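Local coordinates for 2,3-dimethylmalate lyase (PDB 3FA4), which is a magnesium-binding lyase of the phosphoenolpyruvate phosphomutase family, with a TIM-barrel type of fold and four subunits in its assembly, at residues T136-T139 against R140-A144; A143-Q146 against A147-I151; V247-M250 against R251-M254. All blocks are in the same frame, centred on the assembly; numbering follows the deposited sequence.

Contact 1 of 3, residues T136-T139 against R140-A144; sequences TYVT and RIRAA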
ATOM      1  N   THR B 136     -24.411 -18.716  -6.003  1.00 37.47           N
ATOM      2  CA  THR B 136     -23.332 -17.757  -5.976  1.00 36.41           C
ATOM      3  C   THR B 136     -22.594 -17.674  -4.656  1.00 36.91           C
ATOM      4  O   THR B 136     -21.385 -17.473  -4.678  1.00 38.61           O
ATOM      5  CB  THR B 136     -23.820 -16.346  -6.402  1.00 37.10           C
ATOM      6  OG1 THR B 136     -24.385 -16.400  -7.739  1.00 35.82           O
ATOM      7  CG2 THR B 136     -22.625 -15.388  -6.406  1.00 34.67           C
ATOM      8  N   TYR B 137     -23.294 -17.793  -3.528  1.00 35.86           N
ATOM      9  CA  TYR B 137     -22.677 -17.856  -2.189  1.00 35.86           C
ATOM     10  C   TYR B 137     -21.764 -19.072  -1.986  1.00 36.24           C
ATOM     11  O   TYR B 137     -20.671 -18.970  -1.434  1.00 35.74           O
ATOM     12  CB  TYR B 137     -23.786 -17.874  -1.135  1.00 35.21           C
ATOM     13  CG  TYR B 137     -23.348 -18.110   0.314  1.00 34.21           C
ATOM     14  CD1 TYR B 137     -22.366 -17.328   0.911  1.00 34.10           C
ATOM     15  CD2 TYR B 137     -23.980 -19.055   1.090  1.00 31.48           C
ATOM     16  CE1 TYR B 137     -21.947 -17.551   2.216  1.00 35.75           C
ATOM     17  CE2 TYR B 137     -23.605 -19.270   2.420  1.00 35.93           C
ATOM     18  CZ  TYR B 137     -22.585 -18.530   2.972  1.00 35.63           C
ATOM     19  OH  TYR B 137     -22.301 -18.690   4.283  1.00 35.34           O
ATOM     20  N   VAL B 138     -22.235 -20.244  -2.395  1.00 37.31           N
ATOM     21  CA  VAL B 138     -21.484 -21.510  -2.251  1.00 37.05           C
ATOM     22  C   VAL B 138     -20.308 -21.449  -3.186  1.00 37.11           C
ATOM     23  O   VAL B 138     -19.278 -22.035  -2.929  1.00 37.37           O
ATOM     24  CB  VAL B 138     -22.355 -22.744  -2.683  1.00 37.81           C
ATOM     25  CG1 VAL B 138     -21.546 -24.036  -2.684  1.00 36.53           C
ATOM     26  CG2 VAL B 138     -23.600 -22.861  -1.819  1.00 38.09           C
ATOM     27  N   THR B 139     -20.464 -20.709  -4.274  1.00 36.65           N
ATOM     28  CA  THR B 139     -19.346 -20.444  -5.171  1.00 37.18           C
ATOM     29  C   THR B 139     -18.149 -19.738  -4.498  1.00 36.32           C
ATOM     30  O   THR B 139     -17.020 -19.975  -4.875  1.00 36.77           O
ATOM     31  CB  THR B 139     -19.871 -19.686  -6.362  1.00 37.40           C
ATOM     32  OG1 THR B 139     -20.319 -20.637  -7.324  1.00 39.53           O
ATOM     33  CG2 THR B 139     -18.870 -18.753  -6.955  1.00 37.90           C
ATOM     34  N   ARG B 140     -18.408 -18.879  -3.511  1.00 35.70           N
ATOM     35  CA  ARG B 140     -17.360 -18.154  -2.803  1.00 34.96           C
ATOM     36  C   ARG B 140     -16.771 -19.100  -1.801  1.00 35.20           C
ATOM     37  O   ARG B 140     -15.559 -19.180  -1.672  1.00 35.87           O
ATOM     38  CB  ARG B 140     -17.929 -16.952  -2.095  1.00 34.78           C
ATOM     39  CG  ARG B 140     -18.718 -16.006  -3.013  1.00 34.67           C
ATOM     40  CD  ARG B 140     -19.350 -14.906  -2.162  1.00 36.99           C
ATOM     41  NE  ARG B 140     -19.878 -13.807  -2.972  1.00 34.93           N
ATOM     42  CZ  ARG B 140     -20.746 -12.924  -2.518  1.00 35.10           C
ATOM     43  NH1 ARG B 140     -21.144 -12.997  -1.226  1.00 35.15           N
ATOM     44  NH2 ARG B 140     -21.156 -11.938  -3.320  1.00 31.53           N
ATOM     45  N   ILE B 141     -17.634 -19.850  -1.119  1.00 34.47           N
ATOM     46  CA  ILE B 141     -17.188 -20.952  -0.211  1.00 34.39           C
ATOM     47  C   ILE B 141     -16.241 -21.953  -0.853  1.00 33.79           C
ATOM     48  O   ILE B 141     -15.173 -22.146  -0.340  1.00 34.69           O
ATOM     49  CB  ILE B 141     -18.347 -21.640   0.546  1.00 33.66           C
ATOM     50  CG1 ILE B 141     -19.221 -20.583   1.246  1.00 32.06           C
ATOM     51  CG2 ILE B 141     -17.807 -22.643   1.566  1.00 32.02           C
ATOM     52  CD1 ILE B 141     -18.470 -19.622   2.194  1.00 35.93           C
ATOM     53  N   ARG B 142     -16.633 -22.521  -1.972  1.00 34.52           N
ATOM     54  CA  ARG B 142     -15.869 -23.512  -2.714  1.00 34.53           C
ATOM     55  C   ARG B 142     -14.519 -22.994  -3.151  1.00 33.69           C
ATOM     56  O   ARG B 142     -13.558 -23.614  -2.940  1.00 33.68           O
ATOM     57  CB  ARG B 142     -16.685 -24.077  -3.886  1.00 33.79           C
ATOM     58  CG  ARG B 142     -16.262 -25.457  -4.394  1.00 36.24           C
ATOM     59  CD  ARG B 142     -17.349 -26.277  -5.113  1.00 36.96           C
ATOM     60  NE  ARG B 142     -18.675 -25.787  -4.856  1.00 41.91           N
ATOM     61  CZ  ARG B 142     -19.532 -25.360  -5.771  1.00 46.87           C
ATOM     62  NH1 ARG B 142     -19.269 -25.386  -7.053  1.00 47.10           N
ATOM     63  NH2 ARG B 142     -20.686 -24.901  -5.394  1.00 50.53           N
ATOM     64  N   ALA B 143     -14.483 -21.804  -3.698  1.00 33.99           N
ATOM     65  CA  ALA B 143     -13.265 -21.124  -4.171  1.00 33.55           C
ATOM     66  C   ALA B 143     -12.220 -20.855  -3.069  1.00 33.42           C
ATOM     67  O   ALA B 143     -11.025 -20.887  -3.318  1.00 32.26           O
ATOM     68  CB  ALA B 143     -13.645 -19.812  -4.880  1.00 33.86           C
ATOM     69  N   ALA B 144     -12.697 -20.586  -1.864  1.00 34.02           N
ATOM     70  CA  ALA B 144     -11.892 -20.427  -0.630  1.00 34.25           C
ATOM     71  C   ALA B 144     -11.307 -21.764  -0.157  1.00 34.43           C
ATOM     72  O   ALA B 144     -10.116 -21.919   0.076  1.00 35.01           O
ATOM     73  CB  ALA B 144     -12.780 -19.785   0.501  1.00 33.14           C
TER
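Tyr137 and Ile141, one helical turn apart, make the apolar part of this contact. Ile141 CG1 lies 4.2 Å above one face of the Tyr137 ring, displaced toward the rim, and Ile141 CD1 comes 4.0 Å from CE1 of Tyr137. The tyrosine reaches this place because its CG stands anti to the backbone N (chi1 173°). Ala159 of strand 156-161 and Ala179 of helix 169-181 pack on both side chains.

The polar part is main-chain bonding. Tyr137 O accepts twice: from Ile141 N at 3.2 Å, almost straight at the hydrogen (172°), and from Arg140 N at 3.1 Å, more bent and from above the carbonyl plane. Val138 O takes Arg142 N at 2.9 Å.

Two arginines run back along the helix. Arg140, extended from CG to NE, sets CG 3.5 Å from Thr136 O and carries its guanidinium to Gln117 O. Arg142 brings NH2 to Val138 CG1, edge on, though their modelled separation is too short to trust.

Within this beta-alpha-beta crossover, the inner face of the helix is held by dispersion contacts, whereas Arg140 directs its charge to Gln117 O, and weakly to Glu115 O, earlier in the chain.

Contact 2 of 3, residues A143-Q146 against A147-I151; sequences AAVQ and ARQRI
Ala143 O is gripped twice, by Ala147 N at 3.0 Å and by a donating water at a doubtfully short 2.5 Å. The amide approaches from above the carbonyl plane, 45° out of it. The same water lies 3.0 Å from Arg150 NH2, a weak bond, and a second water, at the edge of the guanidinium and in its plane, joins NH2 weakly to Gln146 OE1, from which it is 2.7 Å away.

The side-chain ends of Arg150 and Gln146 are linked through water, weakly on the arginine side. The Arg150 chain bends at chi3 (-123°), turning the guanidinium back until one face looks onto Gln146 O, 3.9 Å below the plane. That carbonyl also accepts Arg150 N at 2.9 Å. Gln146 NE2 donates to Gln289 O of the second subunit.

On another flank, Val145 and Gln149 lie side by side and point the same way, with CG1 of Val145 3.7 Å from NE2 of Gln149. Arg148 sends NH1 to Ser153 O, a little farther along the chain.

Here water adds to an intact ladder of main-chain bonds, and Arg150 may add slightly to the polarisation of Ala143 O.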
ATOM      1  N   ALA B 143     -14.483 -21.804  -3.698  1.00 33.99           N
ATOM      2  CA  ALA B 143     -13.265 -21.124  -4.171  1.00 33.55           C
ATOM      3  C   ALA B 143     -12.220 -20.855  -3.069  1.00 33.42           C
ATOM      4  O   ALA B 143     -11.025 -20.887  -3.318  1.00 32.26           O
ATOM      5  CB  ALA B 143     -13.645 -19.812  -4.880  1.00 33.86           C
ATOM      6  N   ALA B 144     -12.697 -20.586  -1.864  1.00 34.02           N
ATOM      7  CA  ALA B 144     -11.892 -20.427  -0.630  1.00 34.25           C
ATOM      8  C   ALA B 144     -11.307 -21.764  -0.157  1.00 34.43           C
ATOM      9  O   ALA B 144     -10.116 -21.919   0.076  1.00 35.01           O
ATOM     10  CB  ALA B 144     -12.780 -19.785   0.501  1.00 33.14           C
ATOM     11  N   VAL B 145     -12.167 -22.731   0.019  1.00 34.86           N
ATOM     12  CA  VAL B 145     -11.749 -24.111   0.358  1.00 34.43           C
ATOM     13  C   VAL B 145     -10.779 -24.649  -0.688  1.00 35.08           C
ATOM     14  O   VAL B 145      -9.757 -25.215  -0.353  1.00 37.16           O
ATOM     15  CB  VAL B 145     -13.008 -25.004   0.558  1.00 33.78           C
ATOM     16  CG1 VAL B 145     -12.666 -26.448   0.911  1.00 33.83           C
ATOM     17  CG2 VAL B 145     -13.953 -24.335   1.591  1.00 32.57           C
ATOM     18  N   GLN B 146     -11.049 -24.450  -1.962  1.00 35.39           N
ATOM     19  CA  GLN B 146     -10.135 -24.977  -2.949  1.00 34.81           C
ATOM     20  C   GLN B 146      -8.823 -24.195  -3.027  1.00 34.47           C
ATOM     21  O   GLN B 146      -7.753 -24.770  -3.300  1.00 34.77           O
ATOM     22  CB  GLN B 146     -10.796 -25.036  -4.311  1.00 35.84           C
ATOM     23  CG  GLN B 146     -11.999 -26.015  -4.380  1.00 36.00           C
ATOM     24  CD  GLN B 146     -12.768 -25.837  -5.682  1.00 36.60           C
ATOM     25  OE1 GLN B 146     -12.546 -24.859  -6.398  1.00 38.93           O
ATOM     26  NE2 GLN B 146     -13.665 -26.745  -5.979  1.00 30.02           N
ATOM     27  N   ALA B 147      -8.893 -22.900  -2.764  1.00 33.07           N
ATOM     28  CA  ALA B 147      -7.711 -22.044  -2.770  1.00 32.64           C
ATOM     29  C   ALA B 147      -6.732 -22.428  -1.703  1.00 33.51           C
ATOM     30  O   ALA B 147      -5.583 -22.523  -2.009  1.00 34.60           O
ATOM     31  CB  ALA B 147      -8.102 -20.550  -2.618  1.00 32.03           C
ATOM     32  N   ARG B 148      -7.181 -22.608  -0.454  1.00 33.67           N
ATOM     33  CA  ARG B 148      -6.310 -22.940   0.668  1.00 34.13           C
ATOM     34  C   ARG B 148      -5.824 -24.343   0.504  1.00 34.24           C
ATOM     35  O   ARG B 148      -4.715 -24.659   0.850  1.00 34.69           O
ATOM     36  CB  ARG B 148      -7.025 -22.761   2.018  1.00 33.33           C
ATOM     37  CG  ARG B 148      -7.890 -23.945   2.413  1.00 33.46           C
ATOM     38  CD  ARG B 148      -8.616 -23.734   3.772  1.00 32.75           C
ATOM     39  NE  ARG B 148      -9.470 -24.876   4.096  1.00 36.18           N
ATOM     40  CZ  ARG B 148      -9.042 -26.021   4.639  1.00 35.36           C
ATOM     41  NH1 ARG B 148      -7.767 -26.186   4.937  1.00 36.34           N
ATOM     42  NH2 ARG B 148      -9.896 -26.996   4.898  1.00 33.80           N
ATOM     43  N   GLN B 149      -6.668 -25.204  -0.031  1.00 36.22           N
ATOM     44  CA  GLN B 149      -6.255 -26.553  -0.484  1.00 37.70           C
ATOM     45  C   GLN B 149      -5.078 -26.586  -1.513  1.00 36.95           C
ATOM     46  O   GLN B 149      -4.164 -27.404  -1.433  1.00 36.16           O
ATOM     47  CB  GLN B 149      -7.484 -27.314  -1.035  1.00 37.81           C
ATOM     48  CG  GLN B 149      -8.276 -28.100   0.098  1.00 43.16           C
ATOM     49  CD  GLN B 149      -9.678 -28.694  -0.289  1.00 41.21           C
ATOM     50  OE1 GLN B 149     -10.167 -28.611  -1.438  1.00 45.61           O
ATOM     51  NE2 GLN B 149     -10.318 -29.277   0.701  1.00 40.55           N
ATOM     52  N   ARG B 150      -5.097 -25.717  -2.503  1.00 36.80           N
ATOM     53  CA  ARG B 150      -4.006 -25.601  -3.449  1.00 36.54           C
ATOM     54  C   ARG B 150      -2.679 -25.307  -2.789  1.00 36.83           C
ATOM     55  O   ARG B 150      -1.670 -25.843  -3.154  1.00 37.40           O
ATOM     56  CB  ARG B 150      -4.295 -24.499  -4.440  1.00 37.41           C
ATOM     57  CG  ARG B 150      -4.809 -24.915  -5.757  1.00 37.19           C
ATOM     58  CD  ARG B 150      -5.249 -23.727  -6.548  1.00 41.69           C
ATOM     59  NE  ARG B 150      -6.628 -23.847  -6.946  1.00 41.25           N
ATOM     60  CZ  ARG B 150      -7.526 -22.891  -6.916  1.00 40.55           C
ATOM     61  NH1 ARG B 150      -7.231 -21.682  -6.526  1.00 36.34           N
ATOM     62  NH2 ARG B 150      -8.733 -23.165  -7.327  1.00 43.59           N
ATOM     63  N   ILE B 151      -2.692 -24.419  -1.818  1.00 36.64           N
ATOM     64  CA  ILE B 151      -1.436 -23.940  -1.176  1.00 35.08           C
ATOM     65  C   ILE B 151      -1.095 -24.607   0.154  1.00 35.42           C
ATOM     66  O   ILE B 151      -0.098 -24.228   0.776  1.00 36.15           O
ATOM     67  CB  ILE B 151      -1.359 -22.393  -1.088  1.00 34.62           C
ATOM     68  CG1 ILE B 151      -2.532 -21.845  -0.248  1.00 35.69           C
ATOM     69  CG2 ILE B 151      -1.259 -21.815  -2.522  1.00 33.70           C
ATOM     70  CD1 ILE B 151      -2.416 -20.486   0.371  1.00 33.47           C
TER
HETATM   71  O   HOH W   1     -10.279 -21.191  -5.642  1.00 36.38           O
HETATM   72  O   HOH W   2     -11.229 -22.854  -7.649  1.00 32.52           O

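Contact 3 of 3, residues V247-M250 against R251-M254; sequences VAAM and REAM
Arg251 starts its contact at Val247. Its CB stands 3.5 Å from Val247 O, the carbonyl that also receives Arg251 N at 3.0 Å. The next atom, CG, lies beside the backbone N (chi1 -57°), a torsion that lays it against the same oxygen at 3.0 Å, a tight approach for a methylene. CG also passes Val247 CG1 at 4.3 Å, and CD then draws off to 4.1 Å from Val247 O. Beyond it the chain bends at chi3, close to an eclipsed torsion, and NE and the guanidinium lead outward from the helix; the side chain packs on Val33 of the third subunit.

Both turns belong to helix 243-260, which follows strand 235-238, the eighth strand in the chain, and lies well away from the chain's centre. Its packing on another copy of the protein is consistent with the exchange of the eighth barrel helix between subunits known in the phosphoenolpyruvate phosphomutase family. Ala249 meets Ala249 of the third subunit, and Ala253 touches Pro245 of that same neighbour.

Glu252 is the other charged residue here. Its CG sits between the backbone N and the carbonyl carbon (chi1 46°), which presses it to 3.1 Å from Ala248 O, while Glu252 N bonds to that oxygen nearly straight at the hydrogen (176°). The carboxylate swings alongside the helix, OE2 coming 4.1 Å from Ala249 CA. Met254 similarly rests CG on Met250 O, the acceptor for its own amide.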
ATOM      1  N   VAL B 247     -13.989   5.028  21.847  1.00 33.26           N
ATOM      2  CA  VAL B 247     -14.675   6.194  21.330  1.00 31.87           C
ATOM      3  C   VAL B 247     -15.190   7.038  22.489  1.00 32.55           C
ATOM      4  O   VAL B 247     -14.995   8.271  22.456  1.00 33.55           O
ATOM      5  CB  VAL B 247     -15.801   5.841  20.300  1.00 31.77           C
ATOM      6  CG1 VAL B 247     -16.263   7.048  19.584  1.00 31.27           C
ATOM      7  CG2 VAL B 247     -15.260   4.972  19.235  1.00 32.91           C
ATOM      8  N   ALA B 248     -15.821   6.411  23.509  1.00 31.98           N
ATOM      9  CA  ALA B 248     -16.299   7.140  24.719  1.00 30.96           C
ATOM     10  C   ALA B 248     -15.166   7.854  25.409  1.00 30.80           C
ATOM     11  O   ALA B 248     -15.324   9.025  25.768  1.00 31.41           O
ATOM     12  CB  ALA B 248     -17.023   6.230  25.737  1.00 29.77           C
ATOM     13  N   ALA B 249     -14.038   7.177  25.619  1.00 29.69           N
ATOM     14  CA  ALA B 249     -12.938   7.845  26.323  1.00 30.53           C
ATOM     15  C   ALA B 249     -12.274   8.965  25.518  1.00 31.27           C
ATOM     16  O   ALA B 249     -11.839   9.978  26.093  1.00 31.67           O
ATOM     17  CB  ALA B 249     -11.895   6.849  26.811  1.00 30.39           C
ATOM     18  N   MET B 250     -12.182   8.800  24.199  1.00 32.33           N
ATOM     19  CA  MET B 250     -11.576   9.835  23.371  1.00 32.40           C
ATOM     20  C   MET B 250     -12.476  11.049  23.339  1.00 34.00           C
ATOM     21  O   MET B 250     -11.981  12.177  23.233  1.00 33.18           O
ATOM     22  CB  MET B 250     -11.293   9.366  21.950  1.00 32.60           C
ATOM     23  CG  MET B 250     -10.333   8.194  21.866  1.00 32.71           C
ATOM     24  SD  MET B 250      -9.543   7.941  20.258  1.00 32.82           S
ATOM     25  CE  MET B 250     -10.736   6.981  19.391  1.00 27.38           C
ATOM     26  N   ARG B 251     -13.795  10.825  23.393  1.00 35.49           N
ATOM     27  CA  ARG B 251     -14.719  11.949  23.374  1.00 38.04           C
ATOM     28  C   ARG B 251     -14.661  12.732  24.671  1.00 37.07           C
ATOM     29  O   ARG B 251     -14.536  13.966  24.592  1.00 36.85           O
ATOM     30  CB  ARG B 251     -16.171  11.572  22.980  1.00 37.84           C
ATOM     31  CG  ARG B 251     -16.246  10.887  21.604  1.00 40.90           C
ATOM     32  CD  ARG B 251     -17.673  10.923  20.951  1.00 42.51           C
ATOM     33  NE  ARG B 251     -18.761  11.123  21.920  1.00 51.03           N
ATOM     34  CZ  ARG B 251     -20.041  11.341  21.585  1.00 56.42           C
ATOM     35  NH1 ARG B 251     -20.397  11.385  20.295  1.00 58.93           N
ATOM     36  NH2 ARG B 251     -20.968  11.567  22.530  1.00 56.90           N
ATOM     37  N   GLU B 252     -14.745  12.049  25.835  1.00 36.84           N
ATOM     38  CA  GLU B 252     -14.620  12.771  27.114  1.00 36.97           C
ATOM     39  C   GLU B 252     -13.217  13.320  27.406  1.00 35.94           C
ATOM     40  O   GLU B 252     -13.088  14.371  28.018  1.00 36.30           O
ATOM     41  CB  GLU B 252     -15.256  12.065  28.315  1.00 36.85           C
ATOM     42  CG  GLU B 252     -14.949  10.603  28.437  1.00 40.06           C
ATOM     43  CD  GLU B 252     -14.658  10.148  29.919  1.00 44.75           C
ATOM     44  OE1 GLU B 252     -15.110  10.858  30.896  1.00 44.22           O
ATOM     45  OE2 GLU B 252     -13.941   9.094  30.098  1.00 43.94           O
ATOM     46  N   ALA B 253     -12.174  12.688  26.883  1.00 35.38           N
ATOM     47  CA  ALA B 253     -10.834  13.337  26.847  1.00 34.02           C
ATOM     48  C   ALA B 253     -10.729  14.594  25.990  1.00 33.45           C
ATOM     49  O   ALA B 253     -10.052  15.550  26.386  1.00 32.85           O
ATOM     50  CB  ALA B 253      -9.803  12.384  26.431  1.00 34.02           C
ATOM     51  N   MET B 254     -11.359  14.590  24.807  1.00 33.72           N
ATOM     52  CA  MET B 254     -11.262  15.749  23.880  1.00 33.57           C
ATOM     53  C   MET B 254     -11.928  16.956  24.446  1.00 33.67           C
ATOM     54  O   MET B 254     -11.410  18.047  24.364  1.00 35.00           O
ATOM     55  CB  MET B 254     -11.883  15.468  22.517  1.00 34.21           C
ATOM     56  CG  MET B 254     -11.065  14.594  21.562  1.00 32.77           C
ATOM     57  SD  MET B 254      -9.466  15.221  21.102  1.00 35.18           S
ATOM     58  CE  MET B 254      -8.562  14.821  22.569  1.00 37.80           C
TER

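In the fold
Contacts 1 and 2 are overlapping stretches of helix 134-151, sharing Ala143 and Ala144, with centres 11 Å apart; both lean on helix 94-107 and touch the second subunit. Contact 1 is the buried one, with an aromatic-aliphatic pair facing the barrel and the side chain of Arg140 about 11 Å from the bound magnesium ion. Contact 2 is only partly buried, and waters, arginines and glutamines replace the hydrophobic pairing. Residues 247-254, contact 3, lie on the opposite side of the chain's centre, their centre about 42 and 43 Å from theirs. Also partly buried, contact 3 sets the first carbons of Arg251, Glu252 and Met254 against main-chain carbonyls, while its alanines pack on a third subunit.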